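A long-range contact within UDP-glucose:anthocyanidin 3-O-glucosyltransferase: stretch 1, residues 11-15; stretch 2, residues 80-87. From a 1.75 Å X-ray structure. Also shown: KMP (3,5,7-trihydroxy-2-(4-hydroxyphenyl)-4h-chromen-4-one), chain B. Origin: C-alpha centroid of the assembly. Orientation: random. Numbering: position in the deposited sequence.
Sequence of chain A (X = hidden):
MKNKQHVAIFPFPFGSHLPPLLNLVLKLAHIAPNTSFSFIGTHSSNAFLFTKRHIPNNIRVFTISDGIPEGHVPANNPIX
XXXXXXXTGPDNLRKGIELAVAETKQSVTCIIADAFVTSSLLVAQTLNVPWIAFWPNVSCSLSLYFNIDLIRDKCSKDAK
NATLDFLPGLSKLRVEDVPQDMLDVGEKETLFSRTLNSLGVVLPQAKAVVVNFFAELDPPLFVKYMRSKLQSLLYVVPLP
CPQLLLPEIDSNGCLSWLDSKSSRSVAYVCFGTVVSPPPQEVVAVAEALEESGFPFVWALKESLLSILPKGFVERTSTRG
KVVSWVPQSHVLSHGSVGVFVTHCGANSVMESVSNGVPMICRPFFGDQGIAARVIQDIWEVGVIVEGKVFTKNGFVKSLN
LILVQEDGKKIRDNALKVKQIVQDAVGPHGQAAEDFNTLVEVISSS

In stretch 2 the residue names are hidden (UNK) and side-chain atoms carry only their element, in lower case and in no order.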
ATOM      1  N   PRO A  11      -4.155 -13.877  -0.090  1.00  9.16           N
ATOM      2  CA  PRO A  11      -3.375 -12.666   0.184  1.00  8.93           C
ATOM      3  C   PRO A  11      -1.889 -12.963   0.162  1.00  7.23           C
ATOM      4  O   PRO A  11      -1.487 -14.111   0.353  1.00  9.87           O
ATOM      5  CB  PRO A  11      -3.769 -12.319   1.622  1.00  9.10           C
ATOM      6  CG  PRO A  11      -4.135 -13.664   2.232  1.00 11.94           C
ATOM      7  CD  PRO A  11      -4.855 -14.367   1.110  1.00  9.98           C
ATOM      8  N   PHE A  12      -1.085 -11.931  -0.069  1.00  5.80           N
ATOM      9  CA  PHE A  12       0.318 -11.946   0.332  1.00  6.55           C
ATOM     10  C   PHE A  12       0.228 -11.726   1.841  1.00  7.36           C
ATOM     11  O   PHE A  12      -0.215 -10.673   2.295  1.00 10.04           O
ATOM     12  CB  PHE A  12       1.055 -10.806  -0.374  1.00  8.05           C
ATOM     13  CG  PHE A  12       2.553 -10.826  -0.192  1.00  9.89           C
ATOM     14  CD1 PHE A  12       3.313 -11.932  -0.558  1.00 10.07           C
ATOM     15  CD2 PHE A  12       3.205  -9.703   0.281  1.00 10.21           C
ATOM     16  CE1 PHE A  12       4.713 -11.918  -0.408  1.00  9.42           C
ATOM     17  CE2 PHE A  12       4.595  -9.685   0.433  1.00 12.13           C
ATOM     18  CZ  PHE A  12       5.343 -10.789   0.084  1.00 10.74           C
ATOM     19  N   PRO A  13       0.599 -12.748   2.630  1.00  9.18           N
ATOM     20  CA  PRO A  13       0.146 -12.814   4.030  1.00 10.70           C
ATOM     21  C   PRO A  13       0.992 -11.976   4.996  1.00 12.43           C
ATOM     22  O   PRO A  13       1.456 -12.463   6.041  1.00 12.43           O
ATOM     23  CB  PRO A  13       0.238 -14.308   4.339  1.00 13.03           C
ATOM     24  CG  PRO A  13       1.422 -14.765   3.510  1.00 11.65           C
ATOM     25  CD  PRO A  13       1.318 -13.968   2.217  1.00  8.61           C
ATOM     26  N   PHE A  14       1.152 -10.701   4.648  1.00 11.75           N
ATOM     27  CA  PHE A  14       2.009  -9.788   5.397  1.00 11.21           C
ATOM     28  C   PHE A  14       1.411  -8.400   5.516  1.00 16.40           C
ATOM     29  O   PHE A  14       1.101  -7.770   4.502  1.00 20.85           O
ATOM     30  CB  PHE A  14       3.380  -9.707   4.732  1.00 11.50           C
ATOM     31  CG  PHE A  14       4.063 -11.032   4.655  1.00 10.72           C
ATOM     32  CD1 PHE A  14       4.725 -11.541   5.767  1.00 12.59           C
ATOM     33  CD2 PHE A  14       4.000 -11.798   3.492  1.00 11.75           C
ATOM     34  CE1 PHE A  14       5.334 -12.793   5.719  1.00 11.29           C
ATOM     35  CE2 PHE A  14       4.603 -13.053   3.445  1.00  9.49           C
ATOM     36  CZ  PHE A  14       5.266 -13.544   4.556  1.00 14.16           C
ATOM     37  N   GLY A  15       1.265  -7.942   6.761  1.00 15.11           N
ATOM     38  CA  GLY A  15       0.872  -6.575   7.084  1.00 18.45           C
ATOM     39  C   GLY A  15       0.011  -5.801   6.103  1.00 16.74           C
ATOM     40  O   GLY A  15      -1.195  -6.027   6.007  1.00 15.76           O
ATOM     41  N   UNK A  80      13.119 -11.987   4.900  1.00 11.66           N
ATOM     42  CA  UNK A  80      13.213 -13.418   5.210  1.00 10.13           C
ATOM     43  C   UNK A  80      11.867 -14.136   5.269  1.00 11.44           C
ATOM     44  O   UNK A  80      11.686 -15.171   4.620  1.00 10.39           O
ATOM     45  c   UNK A  80      14.007 -15.175   6.823  1.00 11.08           C
ATOM     46  c   UNK A  80      13.980 -13.682   6.506  1.00  9.66           C
ATOM     47  c   UNK A  80      15.035 -15.562   7.858  1.00 16.01           C
ATOM     48  o   UNK A  80      15.833 -14.696   8.269  1.00 15.45           O
ATOM     49  o   UNK A  80      15.031 -16.743   8.265  1.00 20.98           O
ATOM     50  N   UNK A  81      10.918 -13.598   6.030  1.00  9.53           N
ATOM     51  CA  UNK A  81       9.625 -14.270   6.145  1.00 10.86           C
ATOM     52  C   UNK A  81       8.880 -14.305   4.820  1.00 12.76           C
ATOM     53  O   UNK A  81       8.108 -15.242   4.564  1.00 11.00           O
ATOM     54  n   UNK A  81       8.112 -12.923  12.141  1.00 23.51           N
ATOM     55  c   UNK A  81       9.228 -13.999   8.652  1.00 14.59           C
ATOM     56  c   UNK A  81       8.441 -13.237   9.703  1.00 18.04           C
ATOM     57  c   UNK A  81       8.760 -13.638   7.240  1.00 12.53           C
ATOM     58  c   UNK A  81       8.723 -13.782  11.092  1.00 23.84           C
ATOM     59  N   UNK A  82       9.105 -13.297   3.981  1.00 10.85           N
ATOM     60  CA  UNK A  82       8.512 -13.277   2.640  1.00 10.69           C
ATOM     61  C   UNK A  82       9.068 -14.430   1.807  1.00 12.29           C
ATOM     62  O   UNK A  82       8.313 -15.165   1.170  1.00  9.77           O
ATOM     63  c   UNK A  82       7.330 -10.497   3.369  1.00 16.71           C
ATOM     64  c   UNK A  82       8.718  -9.472   1.587  1.00 19.91           C
ATOM     65  c   UNK A  82       8.614 -10.604   2.602  1.00 20.17           C
ATOM     66  c   UNK A  82       8.769 -11.955   1.906  1.00 13.94           C
ATOM     67  N   UNK A  83      10.392 -14.571   1.789  1.00 11.52           N
ATOM     68  CA  UNK A  83      11.019 -15.687   1.077  1.00  9.04           C
ATOM     69  C   UNK A  83      10.495 -17.036   1.571  1.00 14.28           C
ATOM     70  O   UNK A  83      10.191 -17.929   0.773  1.00 11.78           O
ATOM     71  o   UNK A  83      12.680 -13.967  -0.404  1.00 12.15           O
ATOM     72  o   UNK A  83      14.366 -14.175   0.972  1.00 17.05           O
ATOM     73  c   UNK A  83      12.538 -15.669   1.284  1.00 10.33           C
ATOM     74  c   UNK A  83      13.234 -14.515   0.568  1.00 15.77           C
ATOM     75  N   UNK A  84      10.426 -17.196   2.892  1.00 10.30           N
ATOM     76  CA  UNK A  84      10.028 -18.479   3.477  1.00  8.50           C
ATOM     77  C   UNK A  84       8.607 -18.844   3.080  1.00  8.25           C
ATOM     78  O   UNK A  84       8.333 -19.996   2.725  1.00  9.29           O
ATOM     79  c   UNK A  84      11.654 -18.505   5.498  1.00  9.27           C
ATOM     80  c   UNK A  84      11.730 -18.357   7.014  1.00 14.74           C
ATOM     81  c   UNK A  84      10.198 -18.477   5.005  1.00  8.70           C
ATOM     82  c   UNK A  84      12.349 -19.801   5.065  1.00 15.16           C
ATOM     83  N   UNK A  85       7.701 -17.871   3.108  1.00  8.89           N
ATOM     84  CA  UNK A  85       6.348 -18.149   2.627  1.00  8.30           C
ATOM     85  C   UNK A  85       6.338 -18.473   1.137  1.00  9.13           C
ATOM     86  O   UNK A  85       5.702 -19.428   0.713  1.00 10.50           O
ATOM     87  c   UNK A  85       4.030 -17.210   2.268  1.00  4.92           C
ATOM     88  c   UNK A  85       2.416 -16.770   0.532  1.00  7.50           C
ATOM     89  c   UNK A  85       1.540 -17.673   1.110  1.00 11.51           C
ATOM     90  c   UNK A  85       3.658 -16.540   1.115  1.00  6.82           C
ATOM     91  c   UNK A  85       1.912 -18.361   2.261  1.00  9.60           C
ATOM     92  c   UNK A  85       5.386 -16.987   2.881  1.00  9.26           C
ATOM     93  c   UNK A  85       3.150 -18.133   2.828  1.00  7.05           C
ATOM     94  N   UNK A  86       7.016 -17.659   0.331  1.00  8.71           N
ATOM     95  CA  UNK A  86       6.984 -17.897  -1.105  1.00  8.61           C
ATOM     96  C   UNK A  86       7.602 -19.262  -1.432  1.00 10.54           C
ATOM     97  O   UNK A  86       7.185 -19.920  -2.391  1.00 11.03           O
ATOM     98  c   UNK A  86       7.687 -16.767  -1.877  1.00  7.74           C
ATOM     99  c   UNK A  86       7.003 -15.401  -1.841  1.00 10.75           C
ATOM    100  c   UNK A  86       5.704 -15.407  -2.631  1.00 13.43           C
ATOM    101  c   UNK A  86       7.945 -14.304  -2.372  1.00  8.26           C
ATOM    102  N   UNK A  87       8.572 -19.696  -0.629  1.00 11.25           N
ATOM    103  CA  UNK A  87       9.238 -20.975  -0.891  1.00  7.63           C
ATOM    104  C   UNK A  87       8.328 -22.187  -0.702  1.00 10.77           C
ATOM    105  O   UNK A  87       8.678 -23.288  -1.130  1.00 12.29           O
ATOM    106  c   UNK A  87      10.495 -21.136  -0.027  1.00 14.49           C
ATOM    107  o   UNK A  87      10.161 -21.506   1.305  1.00 13.70           O
TER
HETATM  108  C1  KMP B1001       8.632  -3.310  -4.658  1.00 19.06           C
HETATM  109  C2  KMP B1001       7.356  -3.198  -4.131  1.00 21.94           C
HETATM  110  C3  KMP B1001       7.087  -3.759  -2.789  1.00 18.97           C
HETATM  111  C4  KMP B1001       8.183  -4.414  -2.048  1.00 20.39           C
HETATM  112  C5  KMP B1001       9.428  -4.482  -2.662  1.00 19.25           C
HETATM  113  C6  KMP B1001       9.642  -3.941  -3.933  1.00 19.88           C
HETATM  114  C9  KMP B1001       5.743  -3.666  -2.174  1.00 24.66           C
HETATM  115  C10 KMP B1001       5.562  -4.255  -0.828  1.00 23.50           C
HETATM  116  C11 KMP B1001       6.739  -4.905  -0.163  1.00 23.32           C
HETATM  117  C14 KMP B1001       6.647  -5.522   1.197  1.00 25.63           C
HETATM  118  C15 KMP B1001       5.425  -5.776   1.817  1.00 29.35           C
HETATM  119  C16 KMP B1001       5.380  -6.348   3.079  1.00 32.35           C
HETATM  120  C17 KMP B1001       6.557  -6.666   3.737  1.00 33.15           C
HETATM  121  C18 KMP B1001       7.780  -6.418   3.127  1.00 32.06           C
HETATM  122  C19 KMP B1001       7.822  -5.851   1.860  1.00 27.69           C
HETATM  123  O12 KMP B1001       7.966  -4.944  -0.797  1.00 22.88           O
HETATM  124  O13 KMP B1001       4.800  -3.108  -2.784  1.00 26.23           O
HETATM  125  O24 KMP B1001       6.507  -7.223   4.980  1.00 37.97           O
HETATM  126  O27 KMP B1001       4.333  -4.169  -0.248  1.00 23.83           O
HETATM  127  O29 KMP B1001      10.882  -4.037  -4.485  1.00 21.39           O
HETATM  128  O30 KMP B1001       6.355  -2.587  -4.822  1.00 26.17           O

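Position 80 carries three side-chain carbons in an unbranched run, the third bearing two oxygens, and its side chain stays out of reach of stretch 1. A carboxylate two methylenes from the backbone makes it Glu80; both oxygens are hydrogen-bonded elsewhere in the structure.

Position 81 has four carbons in a row ending in nitrogen. The chain leads away from stretch 1, leaving the root to make contact: CB of position 81 lies 3.8 Å from Phe14 CE1, while its backbone O is 3.3 Å from Phe14 CZ. The terminal nitrogen identifies Lys81.

At position 82 four carbons fork at the second, with no heteroatom. CB points sideways, but one fork tip sits over a face of the Phe14 ring, 3.4 Å from its centroid and 8° off the normal, a CH-pi contact. The fork at the second carbon, rather than the first, gives Leu82. The tip over the ring is CD2, which also lies 3.9 Å from Phe12 CZ; the other, CD1, is 3.5 Å from C18 of the bound KMP.

Position 83 shows two carbons, the second with two oxygens, and CB directed away from stretch 1. The short carboxylate is Asp83.

Position 84 again has four carbons forked at the second, but the nearest, CB, is still 7.0 Å from Phe14 CZ. It is Leu84.

Position 85 has one carbon followed by a six-carbon ring without a hydroxyl. Its CB points toward stretch 1 and lies 3.8 Å from Phe14 CZ, near the plane of that ring. Pro13 covers a face of the ring at position 85: Pro13 CG is 3.5 Å from the centroid, 3° off the normal. This is Phe85, and Pro13 CD is 3.4 Å from Phe85 CE2.

Position 86 has four carbons forked at the second; one tip reaches the edge of the Phe12 ring. This is Leu86, with CD2 4.3 Å from Phe12 CE1.

Position 87 has one carbon and one oxygen and does not touch stretch 1. It is Ser87, whose OG donates to Leu84 O at 2.8 Å.

The contact buries 324 Å² without a hydrogen bond across it. Helical periodicity places Leu82, Phe85 and Leu86 where they can meet the apolar side chains of stretch 1. Two CH-pi contacts run in reciprocal senses: Leu82 offers a methyl to Phe14, and Pro13 offers a methylene to Phe85. Leu82 CD2 also bridges Phe12 and Phe14, tying the packing to the ligand through its partner methyl.

Stretch 2 (80-87) EKLDLFLS
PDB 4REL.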